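Side-chain contacts in extracellular ligand-binding receptor (Desulfohalobium retbaense DSM 5692, PDB 5ERE), which binds 2-oxo-4-methylpentanoic acid in a module of the leucine-binding protein family and cytosine in a PAS-type sensor region, probably to sense extracellular solutes: residues A[27-32]-A[36-41]; A[106-111]-A[256-261]; A[238-243]-A[250-255]; A[281-284]-A[288-291]; A[294-299]-A[304-309]. All blocks are in the same frame, centred on the assembly; numbering follows the deposited sequence.

Contact 1 (A[27-32]-A[36-41])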
# COMPACT_ATOMS: atom_id res chain seq x y z
N LEU A 27 8.64 8.00 29.68
CA LEU A 27 7.58 7.16 30.24
C LEU A 27 7.91 5.65 30.09
O LEU A 27 7.73 4.84 31.03
CB LEU A 27 6.26 7.51 29.55
CG LEU A 27 5.01 6.83 30.08
CD1 LEU A 27 4.71 7.31 31.48
CD2 LEU A 27 3.88 7.20 29.18
N ALA A 28 8.42 5.29 28.92
CA ALA A 28 8.80 3.94 28.56
C ALA A 28 9.93 3.39 29.45
O ALA A 28 9.93 2.21 29.84
CB ALA A 28 9.21 3.90 27.11
N LEU A 29 10.89 4.25 29.77
CA LEU A 29 12.07 3.83 30.51
C LEU A 29 11.75 3.60 31.98
O LEU A 29 12.25 2.65 32.58
CB LEU A 29 13.18 4.87 30.41
CG LEU A 29 14.40 4.31 29.69
CD1 LEU A 29 14.02 4.12 28.24
CD2 LEU A 29 15.61 5.22 29.84
N ALA A 30 10.95 4.49 32.55
CA ALA A 30 10.56 4.39 33.94
C ALA A 30 9.93 3.02 34.25
O ALA A 30 10.26 2.41 35.26
CB ALA A 30 9.60 5.51 34.29
N GLU A 31 9.07 2.53 33.35
CA GLU A 31 8.32 1.29 33.57
C GLU A 31 9.14 0.02 33.28
O GLU A 31 8.99 -0.99 33.97
CB GLU A 31 7.04 1.27 32.72
CG GLU A 31 7.24 1.16 31.21
CD GLU A 31 6.07 0.51 30.48
OE1 GLU A 31 4.96 1.09 30.47
OE2 GLU A 31 6.27 -0.59 29.91
N SER A 32 9.99 0.07 32.25
CA SER A 32 10.77 -1.09 31.82
C SER A 32 11.83 -1.50 32.84
O SER A 32 12.40 -2.58 32.74
CB SER A 32 11.44 -0.81 30.47
OG SER A 32 10.65 -1.30 29.40
N PHE A 36 18.64 0.80 30.15
CA PHE A 36 19.69 1.71 29.70
C PHE A 36 19.40 3.14 30.16
O PHE A 36 18.27 3.44 30.54
CB PHE A 36 19.84 1.63 28.17
CG PHE A 36 18.59 1.97 27.40
CD1 PHE A 36 17.66 1.00 27.06
CD2 PHE A 36 18.34 3.25 27.03
CE1 PHE A 36 16.50 1.32 26.34
CE2 PHE A 36 17.18 3.59 26.29
CZ PHE A 36 16.27 2.62 25.95
N GLU A 37 20.43 3.98 30.16
CA GLU A 37 20.28 5.40 30.47
C GLU A 37 20.12 6.19 29.16
O GLU A 37 20.75 5.86 28.15
CB GLU A 37 21.49 5.91 31.25
CG GLU A 37 21.86 5.08 32.46
CD GLU A 37 21.40 5.71 33.76
OE1 GLU A 37 22.27 6.21 34.51
OE2 GLU A 37 20.18 5.70 34.02
N ILE A 38 19.29 7.23 29.20
CA ILE A 38 19.05 8.12 28.06
C ILE A 38 19.76 9.43 28.27
O ILE A 38 19.73 9.97 29.37
CB ILE A 38 17.56 8.41 27.85
CG1 ILE A 38 16.84 7.19 27.30
CG2 ILE A 38 17.35 9.56 26.88
CD1 ILE A 38 17.24 6.82 25.92
N VAL A 39 20.40 9.96 27.23
CA VAL A 39 20.74 11.38 27.21
C VAL A 39 20.18 12.00 25.91
O VAL A 39 20.22 11.42 24.83
CB VAL A 39 22.26 11.61 27.37
CG1 VAL A 39 22.77 10.97 28.67
CG2 VAL A 39 23.05 11.07 26.20
N PHE A 40 19.58 13.17 26.06
CA PHE A 40 18.90 13.85 24.98
C PHE A 40 19.84 14.90 24.42
O PHE A 40 20.57 15.54 25.17
CB PHE A 40 17.62 14.51 25.45
CG PHE A 40 16.54 13.54 25.81
CD1 PHE A 40 15.80 12.92 24.81
CD2 PHE A 40 16.27 13.25 27.14
CE1 PHE A 40 14.82 12.04 25.13
CE2 PHE A 40 15.26 12.38 27.48
CZ PHE A 40 14.53 11.76 26.48
N LYS A 41 19.84 15.03 23.10
CA LYS A 41 20.55 16.12 22.44
C LYS A 41 19.59 16.84 21.47
O LYS A 41 18.60 16.26 20.98
CB LYS A 41 21.79 15.62 21.70
CG LYS A 41 22.84 14.91 22.58
CD LYS A 41 23.51 15.89 23.54
CE LYS A 41 24.56 15.18 24.39
NZ LYS A 41 24.88 15.96 25.62
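Leu29 and Phe36 bring the two backbones nearest to each other here, with Leu29 CA and Phe36 CA 8.0 Å apart. Residues 27-32 form the last part of helix 15-32, while 36-41 leave the short connection through Phe36 and run straight into the edge strand 37-42. No hydrogen bond ties the two backbones, and the contact is made by one side chain. Leu29 points at the strand and forks against it. Leu29 CD1 approaches the outer end of the Phe36 ring, 3.5 Å from Phe36 CZ, the two side chains crossing at about a right angle. Leu29 CD2 lies beside the strand, coming within 3.4 Å of Ile38 CG1, which is tight for two carbons, and 3.3 Å from Phe36 O. That carbonyl oxygen is buried by the contact and has no polar partner in the model. The Leu29 side chain settles at an unusual chi1 of -116°, away from the staggered positions, which suggests some strain in this fit. Phe36 places CG between its own backbone N and carbonyl carbon (chi1 58°), which turns the ring toward the helix, with Ile38 CD1 at its edge. Ile38 and Phe36 both continue onto Val4 of strand 3-8. The arrangement is the helix-to-strand return of a beta-alpha-beta unit, strand 3-8, helix 15-32 and strand 37-42, in the parallel sheet of a periplasmic binding protein lobe.

Contact 2 (A[106-111]-A[256-261]). With EDO (1,2-ethanediol), chain G.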
# COMPACT_ATOMS: atom_id res chain seq x y z
N ILE A 106 18.67 0.87 11.86
CA ILE A 106 17.36 0.29 11.87
C ILE A 106 16.39 1.46 11.79
O ILE A 106 16.62 2.48 12.41
CB ILE A 106 17.13 -0.52 13.16
CG1 ILE A 106 17.95 -1.82 13.12
CG2 ILE A 106 15.63 -0.81 13.39
CD1 ILE A 106 17.44 -2.88 12.14
N ARG A 107 15.32 1.29 11.04
CA ARG A 107 14.32 2.35 10.90
C ARG A 107 12.91 1.90 11.27
O ARG A 107 12.38 0.94 10.71
CB ARG A 107 14.32 2.87 9.47
CG ARG A 107 13.13 3.79 9.26
CD ARG A 107 13.24 4.56 7.99
NE ARG A 107 13.20 3.74 6.78
CZ ARG A 107 12.85 4.19 5.59
NH1 ARG A 107 12.46 5.47 5.44
NH2 ARG A 107 12.85 3.36 4.54
N LEU A 108 12.29 2.63 12.19
CA LEU A 108 10.95 2.31 12.64
C LEU A 108 9.85 3.00 11.81
O LEU A 108 8.69 2.65 11.95
CB LEU A 108 10.77 2.70 14.11
CG LEU A 108 11.09 1.60 15.12
CD1 LEU A 108 12.54 1.51 15.25
CD2 LEU A 108 10.46 1.93 16.50
N THR A 109 10.23 3.93 10.94
CA THR A 109 9.25 4.70 10.15
C THR A 109 9.07 4.08 8.78
O THR A 109 10.04 3.83 8.07
CB THR A 109 9.71 6.17 10.00
OG1 THR A 109 10.15 6.68 11.27
CG2 THR A 109 8.64 7.07 9.37
N VAL A 110 7.82 3.84 8.40
CA VAL A 110 7.51 3.40 7.05
C VAL A 110 7.93 4.48 6.05
O VAL A 110 7.70 5.67 6.26
CB VAL A 110 6.01 3.06 6.89
CG1 VAL A 110 5.63 2.90 5.42
CG2 VAL A 110 5.67 1.76 7.63
N GLY A 111 8.53 4.03 4.96
CA GLY A 111 9.08 4.93 3.96
C GLY A 111 8.12 5.72 3.07
O GLY A 111 6.97 5.35 2.89
N GLY A 256 5.25 9.77 19.43
CA GLY A 256 5.24 9.16 20.76
C GLY A 256 5.09 7.65 20.71
O GLY A 256 5.84 6.92 21.35
N VAL A 257 4.10 7.18 19.95
CA VAL A 257 3.81 5.75 19.85
C VAL A 257 5.03 5.00 19.32
O VAL A 257 5.45 3.96 19.86
CB VAL A 257 2.59 5.49 18.92
CG1 VAL A 257 2.42 3.98 18.60
CG2 VAL A 257 1.33 6.07 19.52
N GLU A 258 5.61 5.54 18.26
CA GLU A 258 6.80 4.99 17.67
C GLU A 258 7.99 4.96 18.63
O GLU A 258 8.77 4.01 18.65
CB GLU A 258 7.21 5.81 16.42
CG GLU A 258 8.46 5.27 15.73
CD GLU A 258 8.94 6.18 14.56
OE1 GLU A 258 9.07 7.42 14.77
OE2 GLU A 258 9.20 5.62 13.46
N ALA A 259 8.16 6.06 19.35
CA ALA A 259 9.29 6.20 20.23
C ALA A 259 9.11 5.23 21.43
O ALA A 259 10.09 4.65 21.89
CB ALA A 259 9.44 7.61 20.70
N TYR A 260 7.88 5.02 21.88
CA TYR A 260 7.60 4.06 22.92
C TYR A 260 7.99 2.64 22.48
O TYR A 260 8.59 1.89 23.26
CB TYR A 260 6.11 4.10 23.34
CG TYR A 260 5.75 3.06 24.37
CD1 TYR A 260 5.93 3.32 25.72
CD2 TYR A 260 5.24 1.81 23.99
CE1 TYR A 260 5.62 2.35 26.70
CE2 TYR A 260 4.93 0.84 24.96
CZ TYR A 260 5.11 1.12 26.30
OH TYR A 260 4.78 0.18 27.26
N ASP A 261 7.63 2.23 21.26
CA ASP A 261 8.02 0.89 20.80
C ASP A 261 9.52 0.74 20.60
O ASP A 261 10.09 -0.36 20.82
CB ASP A 261 7.32 0.49 19.51
CG ASP A 261 5.88 0.06 19.72
OD1 ASP A 261 5.41 0.09 20.88
OD2 ASP A 261 5.23 -0.31 18.71
C1 EDO G . 11.95 5.23 0.92
O1 EDO G . 10.80 5.82 0.28
C2 EDO G . 12.77 6.37 1.48
O2 EDO G . 13.20 6.05 2.81
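A short hydrogen bond, with Thr109 OG1 giving its proton to Glu258 OE2 at 2.6 Å, holds a buried carboxylate between a loop and a helix. Thr109 comes to it across, at about a right angle, and meets OE2 on its syn lone pair, the side of the other oxygen. Glu258 gets there by running straight out from helix 254-271, CG anti to the backbone N (chi1 -179°). Glu258 OE1 takes the backbone N-H of Gly93, while Thr109 OG1 is also bonded to Ser94 N. Leu108 crosses the stem obliquely: Leu108 CB lies 3.8 Å from Glu258 CG, and Leu108 CD2 reaches the helix backbone, 3.4 Å from Glu258 O. Arg107 turns away, its NE salt-bridged to Asp303, and Arg107 NH1 binds O2 of an ethanediol, probably from the crystallisation liquor, at 2.8 Å. With a leucine in place of Glu258, the Thr109 hydroxyl and the Gly93 N-H would probably lose their buried acceptor, and the loop would be freer to shift. Gly93 and Ser94 line the 2-oxo-4-methylpentanoic acid pocket, and the side chain of Thr109 lies about 5 Å from that ligand, consistent with a second-shell role for this carboxylate, whose two oxygens hold residues of two loops beside it.

Contact 3 (A[238-243]-A[250-255]). With COI (2-oxo-4-methylpentanoic acid), chain B.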
# COMPACT_ATOMS: atom_id res chain seq x y z
N HIS A 238 -3.98 0.26 23.07
CA HIS A 238 -2.76 -0.09 23.77
C HIS A 238 -2.63 0.74 25.05
O HIS A 238 -2.93 1.93 25.03
CB HIS A 238 -1.54 0.14 22.87
CG HIS A 238 -0.29 -0.48 23.39
ND1 HIS A 238 0.49 0.13 24.34
CD2 HIS A 238 0.31 -1.66 23.11
CE1 HIS A 238 1.52 -0.65 24.63
NE2 HIS A 238 1.44 -1.74 23.89
N PRO A 239 -2.20 0.12 26.17
CA PRO A 239 -2.03 0.82 27.45
C PRO A 239 -1.14 2.07 27.45
O PRO A 239 -1.27 2.87 28.37
CB PRO A 239 -1.37 -0.25 28.34
CG PRO A 239 -1.85 -1.52 27.77
CD PRO A 239 -1.88 -1.31 26.31
N PHE A 240 -0.24 2.20 26.49
CA PHE A 240 0.60 3.38 26.36
C PHE A 240 -0.21 4.65 26.10
O PHE A 240 0.09 5.66 26.68
CB PHE A 240 1.61 3.21 25.22
CG PHE A 240 2.35 4.49 24.87
CD1 PHE A 240 3.33 4.99 25.71
CD2 PHE A 240 2.03 5.19 23.74
CE1 PHE A 240 4.00 6.17 25.38
CE2 PHE A 240 2.70 6.35 23.42
CZ PHE A 240 3.68 6.83 24.24
N MSE A 241 -1.22 4.56 25.23
CA MSE A 241 -2.09 5.72 24.89
C MSE A 241 -2.62 6.38 26.17
O MSE A 241 -2.41 7.55 26.42
CB MSE A 241 -3.31 5.30 24.06
CG MSE A 241 -3.05 4.43 22.91
SE MSE A 241 -1.88 5.33 21.70
CE MSE A 241 -0.70 3.82 21.67
N SER A 242 -3.27 5.56 26.97
CA SER A 242 -3.85 5.97 28.24
C SER A 242 -2.86 6.38 29.30
O SER A 242 -3.10 7.35 30.02
CB SER A 242 -4.73 4.85 28.78
OG SER A 242 -5.28 5.22 30.01
N ALA A 243 -1.76 5.64 29.46
CA ALA A 243 -0.71 6.07 30.38
C ALA A 243 -0.14 7.47 30.03
O ALA A 243 0.11 8.29 30.91
CB ALA A 243 0.43 5.06 30.40
N LEU A 250 -2.58 14.98 27.38
CA LEU A 250 -2.97 14.90 25.98
C LEU A 250 -2.47 13.57 25.42
O LEU A 250 -1.54 12.94 25.95
CB LEU A 250 -2.42 16.07 25.15
CG LEU A 250 -0.93 15.99 24.69
CD1 LEU A 250 -0.53 17.23 23.87
CD2 LEU A 250 -0.04 15.84 25.88
N GLU A 251 -3.13 13.17 24.34
CA GLU A 251 -2.91 11.93 23.67
C GLU A 251 -1.62 12.03 22.88
O GLU A 251 -1.27 13.10 22.35
CB GLU A 251 -4.11 11.58 22.77
N PRO A 252 -0.85 10.93 22.84
CA PRO A 252 0.35 10.91 22.02
C PRO A 252 0.01 10.63 20.57
O PRO A 252 -0.84 9.77 20.33
CB PRO A 252 1.16 9.77 22.62
CG PRO A 252 0.10 8.81 23.15
CD PRO A 252 -1.12 9.62 23.47
N GLY A 253 0.64 11.32 19.63
CA GLY A 253 0.49 10.96 18.24
C GLY A 253 1.50 9.92 17.78
O GLY A 253 2.10 9.23 18.60
N PHE A 254 1.71 9.84 16.48
CA PHE A 254 2.55 8.81 15.88
C PHE A 254 3.92 8.75 16.50
O PHE A 254 4.48 7.66 16.75
CB PHE A 254 2.73 9.02 14.36
CG PHE A 254 3.87 8.25 13.82
CD1 PHE A 254 3.72 6.90 13.56
CD2 PHE A 254 5.11 8.83 13.65
CE1 PHE A 254 4.79 6.14 13.12
CE2 PHE A 254 6.18 8.08 13.21
CZ PHE A 254 6.02 6.73 12.95
N PHE A 255 4.51 9.92 16.71
CA PHE A 255 5.91 9.93 17.09
C PHE A 255 6.13 9.40 18.51
O PHE A 255 7.10 8.72 18.74
CB PHE A 255 6.46 11.33 16.97
CG PHE A 255 6.36 11.87 15.58
CD1 PHE A 255 7.37 11.64 14.66
CD2 PHE A 255 5.23 12.59 15.17
CE1 PHE A 255 7.29 12.13 13.35
CE2 PHE A 255 5.15 13.09 13.85
CZ PHE A 255 6.18 12.85 12.95
C1 COI B . 10.07 12.53 8.72
O1 COI B . 11.18 13.01 8.37
O2 COI B . 9.61 11.48 8.20
C2 COI B . 9.33 13.21 9.82
O3 COI B . 8.23 12.79 10.16
C3 COI B . 10.03 14.37 10.47
C4 COI B . 9.11 15.06 11.41
C5 COI B . 9.97 15.78 12.43
C6 COI B . 8.28 16.01 10.55
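Phe240 lays the CE2 corner of its ring against the Pro252 ring, with Phe240 CE2 3.6 Å from Pro252 CG and the two side chains sliding past each other in opposite directions. The approach is oblique. Phe240 CG stands anti to the backbone N (chi1 170°), which carries the ring from helix 239-248 toward the loop before helix 254-271. Met241, present as selenomethionine, also touches the same proline: Met241 SE sits 4.3 Å from Pro252 CG, and its CE methyl lies in the plane of the Phe240 ring at the edge. Behind these groups the helix start is capped, Phe240 N donating to His238 ND1 at 3.1 Å in a nearly straight bond of 167°. Were Phe240 an alanine, a gap would probably open beside Pro252, and the Tyr260 ring, which Phe240 also meets, would lose one of its aromatic neighbours. Farther along, Phe254 CD2 lies 3.7 Å above the centre of the Phe255 ring, while that ring turns its edge to keto O3 of 2-oxo-4-methylpentanoic acid, 3.4 Å from Phe255 CE1. No hydrogen bond crosses between the segments; the contact is mainly apolar, and the proline segment leads directly to a ring of the ligand pocket.

Contact 4 (A[281-284]-A[288-291]). With CA (calcium ion), chain E.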
# COMPACT_ATOMS: atom_id res chain seq x y z
N PHE A 281 21.47 -4.72 15.27
CA PHE A 281 20.80 -4.74 13.98
C PHE A 281 20.05 -6.08 13.77
O PHE A 281 18.86 -6.09 13.42
CB PHE A 281 21.82 -4.47 12.86
CG PHE A 281 21.21 -4.20 11.50
CD1 PHE A 281 20.79 -5.23 10.69
CD2 PHE A 281 21.12 -2.89 11.02
CE1 PHE A 281 20.25 -4.99 9.45
CE2 PHE A 281 20.58 -2.64 9.77
CZ PHE A 281 20.14 -3.67 8.99
N GLU A 282 20.71 -7.20 14.05
CA GLU A 282 20.08 -8.50 13.86
C GLU A 282 18.88 -8.72 14.80
O GLU A 282 17.92 -9.47 14.50
CB GLU A 282 21.11 -9.64 14.06
CG GLU A 282 20.50 -11.03 13.89
CD GLU A 282 19.93 -11.27 12.49
OE1 GLU A 282 20.73 -11.14 11.53
OE2 GLU A 282 18.70 -11.53 12.34
N TRP A 283 18.93 -8.10 15.96
CA TRP A 283 17.80 -8.13 16.87
C TRP A 283 16.52 -7.71 16.16
O TRP A 283 15.43 -8.26 16.41
CB TRP A 283 18.06 -7.18 18.03
CG TRP A 283 16.97 -7.19 19.01
CD1 TRP A 283 15.88 -6.37 19.03
CD2 TRP A 283 16.84 -8.10 20.11
NE1 TRP A 283 15.08 -6.70 20.10
CE2 TRP A 283 15.63 -7.76 20.77
CE3 TRP A 283 17.61 -9.15 20.59
CZ2 TRP A 283 15.21 -8.43 21.89
CZ3 TRP A 283 17.18 -9.82 21.72
CH2 TRP A 283 15.98 -9.46 22.35
N TYR A 284 16.65 -6.69 15.32
CA TYR A 284 15.48 -6.16 14.62
C TYR A 284 15.26 -6.81 13.26
O TYR A 284 14.14 -7.16 12.92
CB TYR A 284 15.63 -4.64 14.50
CG TYR A 284 15.40 -3.91 15.81
CD1 TYR A 284 14.12 -3.60 16.25
CD2 TYR A 284 16.47 -3.48 16.57
CE1 TYR A 284 13.91 -2.95 17.45
CE2 TYR A 284 16.29 -2.82 17.75
CZ TYR A 284 15.01 -2.55 18.19
OH TYR A 284 14.88 -1.86 19.36
N THR A 288 9.50 -9.67 13.84
CA THR A 288 8.19 -9.13 14.02
C THR A 288 8.03 -8.76 15.49
O THR A 288 8.45 -9.52 16.36
CB THR A 288 7.13 -10.14 13.56
OG1 THR A 288 7.32 -10.37 12.17
CG2 THR A 288 5.71 -9.60 13.84
N PHE A 289 7.54 -7.56 15.74
CA PHE A 289 7.20 -7.12 17.10
C PHE A 289 5.80 -6.58 17.16
O PHE A 289 5.35 -5.88 16.23
CB PHE A 289 8.15 -6.02 17.57
CG PHE A 289 9.59 -6.42 17.59
CD1 PHE A 289 10.38 -6.25 16.48
CD2 PHE A 289 10.15 -6.96 18.74
CE1 PHE A 289 11.72 -6.61 16.49
CE2 PHE A 289 11.50 -7.35 18.76
CZ PHE A 289 12.28 -7.16 17.63
N THR A 290 5.13 -6.83 18.26
CA THR A 290 3.79 -6.33 18.47
C THR A 290 3.87 -5.40 19.66
O THR A 290 4.51 -5.69 20.65
CB THR A 290 2.80 -7.48 18.67
OG1 THR A 290 2.69 -8.21 17.43
CG2 THR A 290 1.43 -6.95 19.05
N GLY A 291 3.28 -4.23 19.50
CA GLY A 291 3.48 -3.17 20.47
C GLY A 291 2.49 -2.05 20.17
O GLY A 291 1.45 -2.28 19.57
CA CA E . 16.69 -11.03 13.45
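Phe289 is the residue through which strand 288-291 meets the end of helix 277-284, and Thr288 introduces it. At Thr288 the strand comes nearest to the helix, with Thr288 CA 7.9 Å from Tyr284 CA, but its side chain turns away, and Thr288 OG1 makes a weak hydrogen bond to Thr297. Next, Phe289 points toward the helix, CG anti to the carbonyl carbon (chi1 -59°), and its ring end abuts the Trp283 and Tyr284 pair from outside. Phe289 CZ comes 3.8 Å from Trp283 NE1; the Phe289 ring and the five-membered ring of Trp283 are near parallel, 27° apart, but barely overlap. Phe289 CE1 is 3.9 Å from Tyr284 CD1, the planes there standing oblique at 50°. Trp283 O lies in the plane of the Phe289 ring at its edge, 3.6 Å from Phe289 CZ. The cluster is closed by Trp283 CD1, which lies 3.7 Å above the centre of the Tyr284 ring, and the Tyr284 hydroxyl is hydrogen-bonded to Thr265. Thr290 and Gly291 then carry the strand away. Just before the cluster, Glu282 O, 2.2 Å from the ion, and Glu282 OE2 bind calcium, with Ala285 and Asn287 completing the protein ligands. Metal and rings divide the work: one carboxylate oxygen and three neutral oxygens on calcium tie the helix end to the turn, and aromatic contact ties it to the strand.

Contact 5 (A[294-299]-A[304-309])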
# COMPACT_ATOMS: atom_id res chain seq x y z
N GLY A 294 1.23 -1.51 16.82
CA GLY A 294 0.59 -2.67 16.24
C GLY A 294 1.65 -3.70 15.89
O GLY A 294 2.71 -3.72 16.49
N LYS A 295 1.34 -4.55 14.92
CA LYS A 295 2.28 -5.56 14.44
C LYS A 295 3.25 -4.91 13.46
O LYS A 295 2.84 -4.41 12.41
CB LYS A 295 1.52 -6.70 13.77
CG LYS A 295 2.43 -7.83 13.30
CD LYS A 295 1.63 -8.97 12.71
CE LYS A 295 2.53 -9.93 12.00
NZ LYS A 295 1.75 -10.68 11.00
N VAL A 296 4.53 -4.91 13.86
CA VAL A 296 5.61 -4.31 13.10
C VAL A 296 6.55 -5.40 12.62
O VAL A 296 7.00 -6.21 13.42
CB VAL A 296 6.43 -3.28 13.94
CG1 VAL A 296 7.67 -2.76 13.10
CG2 VAL A 296 5.54 -2.11 14.43
N THR A 297 6.86 -5.42 11.32
CA THR A 297 7.74 -6.44 10.73
C THR A 297 8.95 -5.76 10.14
O THR A 297 8.79 -4.82 9.35
CB THR A 297 7.03 -7.24 9.64
OG1 THR A 297 5.89 -7.88 10.22
CG2 THR A 297 7.94 -8.27 9.02
N PHE A 298 10.16 -6.22 10.45
CA PHE A 298 11.33 -5.59 9.84
C PHE A 298 11.91 -6.46 8.72
O PHE A 298 12.12 -7.67 8.89
CB PHE A 298 12.41 -5.31 10.88
CG PHE A 298 12.06 -4.27 11.89
CD1 PHE A 298 11.28 -4.60 12.98
CD2 PHE A 298 12.56 -2.98 11.79
CE1 PHE A 298 10.97 -3.68 13.95
CE2 PHE A 298 12.25 -2.03 12.77
CZ PHE A 298 11.45 -2.41 13.88
N ALA A 299 12.18 -5.83 7.58
CA ALA A 299 12.83 -6.50 6.45
C ALA A 299 14.27 -6.80 6.81
O ALA A 299 14.77 -6.25 7.79
CB ALA A 299 12.78 -5.60 5.16
N ALA A 304 11.21 -1.12 9.02
CA ALA A 304 9.90 -1.55 9.52
C ALA A 304 8.82 -1.47 8.44
O ALA A 304 8.88 -0.64 7.54
CB ALA A 304 9.49 -0.69 10.72
N SER A 305 7.80 -2.30 8.59
CA SER A 305 6.61 -2.21 7.76
C SER A 305 5.38 -2.49 8.63
O SER A 305 5.39 -3.39 9.47
CB SER A 305 6.71 -3.20 6.58
OG SER A 305 5.46 -3.45 6.02
N TYR A 306 4.34 -1.69 8.44
CA TYR A 306 3.07 -1.92 9.11
C TYR A 306 1.98 -1.18 8.31
O TYR A 306 2.28 -0.22 7.58
CB TYR A 306 3.10 -1.45 10.55
CG TYR A 306 3.86 -0.18 10.85
CD1 TYR A 306 5.20 -0.22 11.21
CD2 TYR A 306 3.23 1.06 10.83
CE1 TYR A 306 5.90 0.90 11.53
CE2 TYR A 306 3.93 2.22 11.15
CZ TYR A 306 5.27 2.13 11.48
OH TYR A 306 6.03 3.22 11.84
N PRO A 307 0.73 -1.62 8.44
CA PRO A 307 -0.27 -1.04 7.53
C PRO A 307 -0.66 0.42 7.84
O PRO A 307 -0.51 0.90 8.97
CB PRO A 307 -1.46 -1.99 7.68
CG PRO A 307 -1.27 -2.64 9.06
CD PRO A 307 0.20 -2.76 9.23
N TYR A 308 -1.12 1.11 6.78
CA TYR A 308 -1.63 2.47 6.83
C TYR A 308 -3.08 2.48 6.36
O TYR A 308 -3.54 1.59 5.61
CB TYR A 308 -0.81 3.44 5.91
CG TYR A 308 0.46 4.02 6.48
CD1 TYR A 308 1.38 3.22 7.14
CD2 TYR A 308 0.75 5.35 6.34
CE1 TYR A 308 2.55 3.76 7.65
CE2 TYR A 308 1.90 5.89 6.85
CZ TYR A 308 2.80 5.07 7.52
OH TYR A 308 3.95 5.57 8.05
N ILE A 309 -3.79 3.53 6.78
CA ILE A 309 -5.15 3.77 6.34
C ILE A 309 -5.30 5.23 5.95
O ILE A 309 -4.44 6.08 6.25
CB ILE A 309 -6.20 3.48 7.40
CG1 ILE A 309 -5.83 4.17 8.72
CG2 ILE A 309 -6.34 2.01 7.56
CD1 ILE A 309 -6.98 4.34 9.71
O HOH W 1 3.28 -5.56 10.09
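Tyr306 rises beside Val296 across the hairpin. Tyr306 CB lies 3.5 Å from Lys295 O. From there CG is set between the backbone N and the carbonyl carbon, at a skewed chi1 of 38°, and the ring lies alongside Val296, both side chains pointing the same way. Tyr306 CD1 touches Val296 CG2 at 3.7 Å, CE1 barely reaches the same methyl, and at the tip the hydroxyl passes beyond the hairpin to a hydrogen bond with Leu108 O. The other methyl, Val296 CG1, turns to the next residue on this face and meets Ala304 CB at 3.6 Å. Ala304 CB in turn sits over one face of Phe298, 4.1 Å from the ring centroid and 26° off the normal, a CH-pi contact. Phe298 also meets Tyr284 edge-to-face. Beneath these apolar groups runs the antiparallel backbone: Thr297 and Ser305 form a hydrogen-bonded pair, with Thr297 N donating to Ser305 O at 3.1 Å in an almost straight bond (172°) that lies in the carbonyl plane, while Ser305 N returns a shorter one to Thr297 O, 2.8 Å long. Phe298 with Ala304 is the following non-hydrogen-bonded pair. Where the strands part, a water donates to Lys295 O at 2.6 Å and to Ser305 O at 3.1 Å, bridging two carbonyls that cannot bond each other; its link to Thr297 OG1 is weak. The chemistry is split by face: carbon packing occupies the side of Val296, Ala304, Phe298 and Tyr306, and water extends the hydrogen bonding of the hairpin on the side of Thr297 and Ser305.

In the fold
All five contacts lie within the periplasmic-binding-protein range of the chain. Contacts 2 and 3 share helix 254-271, which also touches contact 1 through Tyr260, bonded to Glu31. Contact 1 comes first in sequence, and contact 3 falls within the interval spanned by contact 2; contacts 4 and 5 follow in order. Contact 2 is central: its centre lies about 10 Å from that of contact 5 and 11 Å from that of contact 4, against 24 Å between contacts 1 and 5. Neighbouring strands 288-291 and 296-298 join contacts 4 and 5 in one mixed sheet. Packing runs without a break from the edge of the parallel sheet at contact 1, past the ligand pocket, to the calcium site.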